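Local coordinates for protein fatty acyl CoA synthetase FADD13 (FATTY-ACYL-CoA SYNTHETASE) (PDB 3R44) that is a fatty acyl-CoA synthetase of the ANL superfamily of AMP-binding enzymes, built from a large AMP-binding region and a smaller C-terminal domain, at residues T325-E330 and E403-I408. Numbering follows the deposited sequence.
Sequences TLLLSE and EGYLYI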
ATOM      1  N   THR A 325      -4.759  -6.910  -8.579  1.00 16.71           N
ATOM      2  CA  THR A 325      -4.548  -6.937 -10.007  1.00 14.70           C
ATOM      3  C   THR A 325      -3.147  -6.404 -10.349  1.00 15.35           C
ATOM      4  O   THR A 325      -2.598  -5.527  -9.662  1.00 14.43           O
ATOM      5  CB  THR A 325      -5.618  -6.141 -10.862  1.00 16.50           C
ATOM      6  OG1 THR A 325      -5.551  -4.747 -10.554  1.00 15.69           O
ATOM      7  CG2 THR A 325      -7.080  -6.641 -10.659  1.00 15.24           C
ATOM      8  N   LEU A 326      -2.619  -6.901 -11.474  1.00 14.53           N
ATOM      9  CA  LEU A 326      -1.354  -6.479 -12.036  1.00 15.30           C
ATOM     10  C   LEU A 326      -1.484  -6.288 -13.533  1.00 14.78           C
ATOM     11  O   LEU A 326      -2.108  -7.100 -14.221  1.00 14.12           O
ATOM     12  CB  LEU A 326      -0.206  -7.443 -11.685  1.00 15.58           C
ATOM     13  CG  LEU A 326       0.251  -7.457 -10.198  1.00 17.53           C
ATOM     14  CD1 LEU A 326       1.230  -8.574 -10.084  1.00 19.65           C
ATOM     15  CD2 LEU A 326       0.878  -6.126  -9.726  1.00 22.52           C
ATOM     16  N   LEU A 327      -0.954  -5.167 -13.994  1.00 15.06           N
ATOM     17  CA  LEU A 327      -0.873  -4.845 -15.436  1.00 15.33           C
ATOM     18  C   LEU A 327       0.550  -5.130 -15.808  1.00 18.48           C
ATOM     19  O   LEU A 327       1.478  -4.379 -15.467  1.00 18.80           O
ATOM     20  CB  LEU A 327      -1.283  -3.395 -15.691  1.00 16.09           C
ATOM     21  CG  LEU A 327      -1.218  -2.934 -17.149  1.00 19.16           C
ATOM     22  CD1 LEU A 327      -2.357  -3.643 -17.871  1.00 16.78           C
ATOM     23  CD2 LEU A 327      -1.312  -1.415 -17.287  1.00 19.50           C
ATOM     24  N   LEU A 328       0.750  -6.249 -16.470  1.00 20.39           N
ATOM     25  CA  LEU A 328       2.077  -6.672 -16.792  1.00 24.65           C
ATOM     26  C   LEU A 328       2.736  -5.721 -17.821  1.00 26.71           C
ATOM     27  O   LEU A 328       2.070  -4.930 -18.510  1.00 27.53           O
ATOM     28  CB  LEU A 328       2.070  -8.179 -17.180  1.00 24.50           C
ATOM     29  CG  LEU A 328       1.525  -9.120 -16.060  1.00 28.24           C
ATOM     30  CD1 LEU A 328       1.620 -10.587 -16.461  1.00 31.07           C
ATOM     31  CD2 LEU A 328       2.212  -8.890 -14.745  1.00 29.97           C
ATOM     32  N   SER A 329       4.065  -5.760 -17.856  1.00 29.85           N
ATOM     33  CA  SER A 329       4.874  -4.944 -18.731  1.00 33.02           C
ATOM     34  C   SER A 329       4.416  -4.902 -20.196  1.00 34.01           C
ATOM     35  O   SER A 329       4.282  -3.841 -20.795  1.00 34.28           O
ATOM     36  CB  SER A 329       6.290  -5.501 -18.683  1.00 35.51           C
ATOM     37  OG  SER A 329       6.653  -5.753 -17.330  1.00 37.37           O
ATOM     38  N   GLU A 330       4.164  -6.074 -20.759  1.00 33.31           N
ATOM     39  CA  GLU A 330       3.690  -6.195 -22.147  1.00 33.75           C
ATOM     40  C   GLU A 330       2.448  -5.330 -22.465  1.00 33.27           C
ATOM     41  O   GLU A 330       2.220  -4.984 -23.629  1.00 33.89           O
ATOM     42  CB  GLU A 330       3.398  -7.678 -22.466  1.00 34.23           C
ATOM     43  N   GLU A 403     -11.944  -8.013 -21.877  1.00 25.00           N
ATOM     44  CA  GLU A 403     -10.738  -8.826 -21.891  1.00 25.25           C
ATOM     45  C   GLU A 403     -10.205  -9.048 -20.452  1.00 22.18           C
ATOM     46  O   GLU A 403      -9.119  -9.612 -20.258  1.00 23.41           O
ATOM     47  CB  GLU A 403      -9.653  -8.196 -22.811  1.00 26.45           C
ATOM     48  CG  GLU A 403      -9.630  -8.705 -24.219  1.00 33.73           C
ATOM     49  CD  GLU A 403      -9.314 -10.225 -24.295  1.00 38.50           C
ATOM     50  OE1 GLU A 403      -8.213 -10.684 -23.862  1.00 42.47           O
ATOM     51  OE2 GLU A 403     -10.182 -10.955 -24.826  1.00 44.34           O
ATOM     52  N   GLY A 404     -10.962  -8.603 -19.452  1.00 20.33           N
ATOM     53  CA  GLY A 404     -10.607  -8.811 -18.069  1.00 18.17           C
ATOM     54  C   GLY A 404      -9.754  -7.749 -17.403  1.00 17.64           C
ATOM     55  O   GLY A 404      -9.262  -7.945 -16.286  1.00 16.63           O
ATOM     56  N   TYR A 405      -9.615  -6.592 -18.043  1.00 16.78           N
ATOM     57  CA  TYR A 405      -8.758  -5.530 -17.519  1.00 15.66           C
ATOM     58  C   TYR A 405      -9.601  -4.616 -16.642  1.00 15.78           C
ATOM     59  O   TYR A 405     -10.670  -4.125 -17.067  1.00 16.56           O
ATOM     60  CB  TYR A 405      -8.055  -4.773 -18.630  1.00 15.92           C
ATOM     61  CG  TYR A 405      -6.956  -5.543 -19.305  1.00 14.89           C
ATOM     62  CD1 TYR A 405      -5.673  -5.497 -18.840  1.00 17.50           C
ATOM     63  CD2 TYR A 405      -7.213  -6.367 -20.372  1.00 16.08           C
ATOM     64  CE1 TYR A 405      -4.633  -6.210 -19.454  1.00 20.49           C
ATOM     65  CE2 TYR A 405      -6.193  -7.127 -20.973  1.00 20.55           C
ATOM     66  CZ  TYR A 405      -4.928  -7.033 -20.521  1.00 19.49           C
ATOM     67  OH  TYR A 405      -3.941  -7.716 -21.149  1.00 21.25           O
ATOM     68  N   LEU A 406      -9.129  -4.423 -15.428  1.00 15.71           N
ATOM     69  CA  LEU A 406      -9.763  -3.551 -14.432  1.00 15.58           C
ATOM     70  C   LEU A 406      -9.368  -2.082 -14.628  1.00 15.91           C
ATOM     71  O   LEU A 406      -8.182  -1.764 -14.805  1.00 15.35           O
ATOM     72  CB  LEU A 406      -9.314  -3.966 -13.033  1.00 14.57           C
ATOM     73  CG  LEU A 406      -9.840  -3.142 -11.863  1.00 16.65           C
ATOM     74  CD1 LEU A 406     -11.374  -3.155 -11.902  1.00 15.47           C
ATOM     75  CD2 LEU A 406      -9.352  -3.655 -10.486  1.00 11.52           C
ATOM     76  N   TYR A 407     -10.368  -1.199 -14.568  1.00 16.09           N
ATOM     77  CA  TYR A 407     -10.173   0.252 -14.619  1.00 17.82           C
ATOM     78  C   TYR A 407     -10.831   0.793 -13.367  1.00 18.52           C
ATOM     79  O   TYR A 407     -12.025   0.651 -13.188  1.00 19.92           O
ATOM     80  CB  TYR A 407     -10.810   0.903 -15.854  1.00 19.32           C
ATOM     81  CG  TYR A 407     -10.088   0.587 -17.151  1.00 21.07           C
ATOM     82  CD1 TYR A 407      -9.172   1.481 -17.678  1.00 23.44           C
ATOM     83  CD2 TYR A 407     -10.281  -0.613 -17.811  1.00 21.42           C
ATOM     84  CE1 TYR A 407      -8.476   1.210 -18.841  1.00 25.87           C
ATOM     85  CE2 TYR A 407      -9.580  -0.910 -18.995  1.00 24.06           C
ATOM     86  CZ  TYR A 407      -8.696   0.004 -19.495  1.00 26.16           C
ATOM     87  OH  TYR A 407      -8.003  -0.267 -20.629  1.00 27.44           O
ATOM     88  N   ILE A 408     -10.047   1.359 -12.465  1.00 19.08           N
ATOM     89  CA  ILE A 408     -10.614   1.958 -11.288  1.00 19.61           C
ATOM     90  C   ILE A 408     -11.183   3.337 -11.581  1.00 20.81           C
ATOM     91  O   ILE A 408     -10.523   4.233 -12.143  1.00 22.47           O
ATOM     92  CB  ILE A 408      -9.595   2.018 -10.132  1.00 19.80           C
ATOM     93  CG1 ILE A 408      -9.091   0.623  -9.763  1.00 19.77           C
ATOM     94  CG2 ILE A 408     -10.180   2.741  -8.888  1.00 20.51           C
ATOM     95  CD1 ILE A 408      -9.986  -0.190  -8.956  1.00 20.24           C
TER
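Thr325 and Leu406 point at each other, and Leu327 lies opposite Tyr405 in the register, with backbones well separated: the CA atoms of Thr325 and Leu406 lie 7.6 Å apart, and those of Leu327 and Tyr405 8.2 Å. The two segments therefore meet through side chains alone, without a hydrogen bond between them, and bury 139 Å² in all. At one end CG2 of Thr325 rests against CD2 of Leu406 at 3.8 Å, the two side chains crossing at about a right angle. With chi1 of Thr325 at 64°, this methyl lies anti to the carbonyl carbon; the hydroxyl OG1, 4.0 Å from the same CD2 of Leu406, is engaged in a hydrogen bond with the carbonyl O of Ala339. At the other end CD1 of Leu327 comes up to the edge of the Tyr405 ring, near its plane, 3.8 Å from CE1. The extended chi1 of Leu327 (179°) and its chi2 (71°) together carry this methyl to the ring, although the CB bond does not point at it. The phenol is held at its far end by a hydrogen bond between Tyr405 OH and OD2 of Asp331. Residues 339-341 bridge the two segments through backbone hydrogen bonds of Ala339 and Gly340 with Leu406 and of Arg341 with Leu326. The arrangement is buried, largely apolar packing between strand 324-327 of the mixed nine-stranded sheet and the start of the second strand of the antiparallel hairpin 396-400/406-410, with Tyr405 just ahead of it.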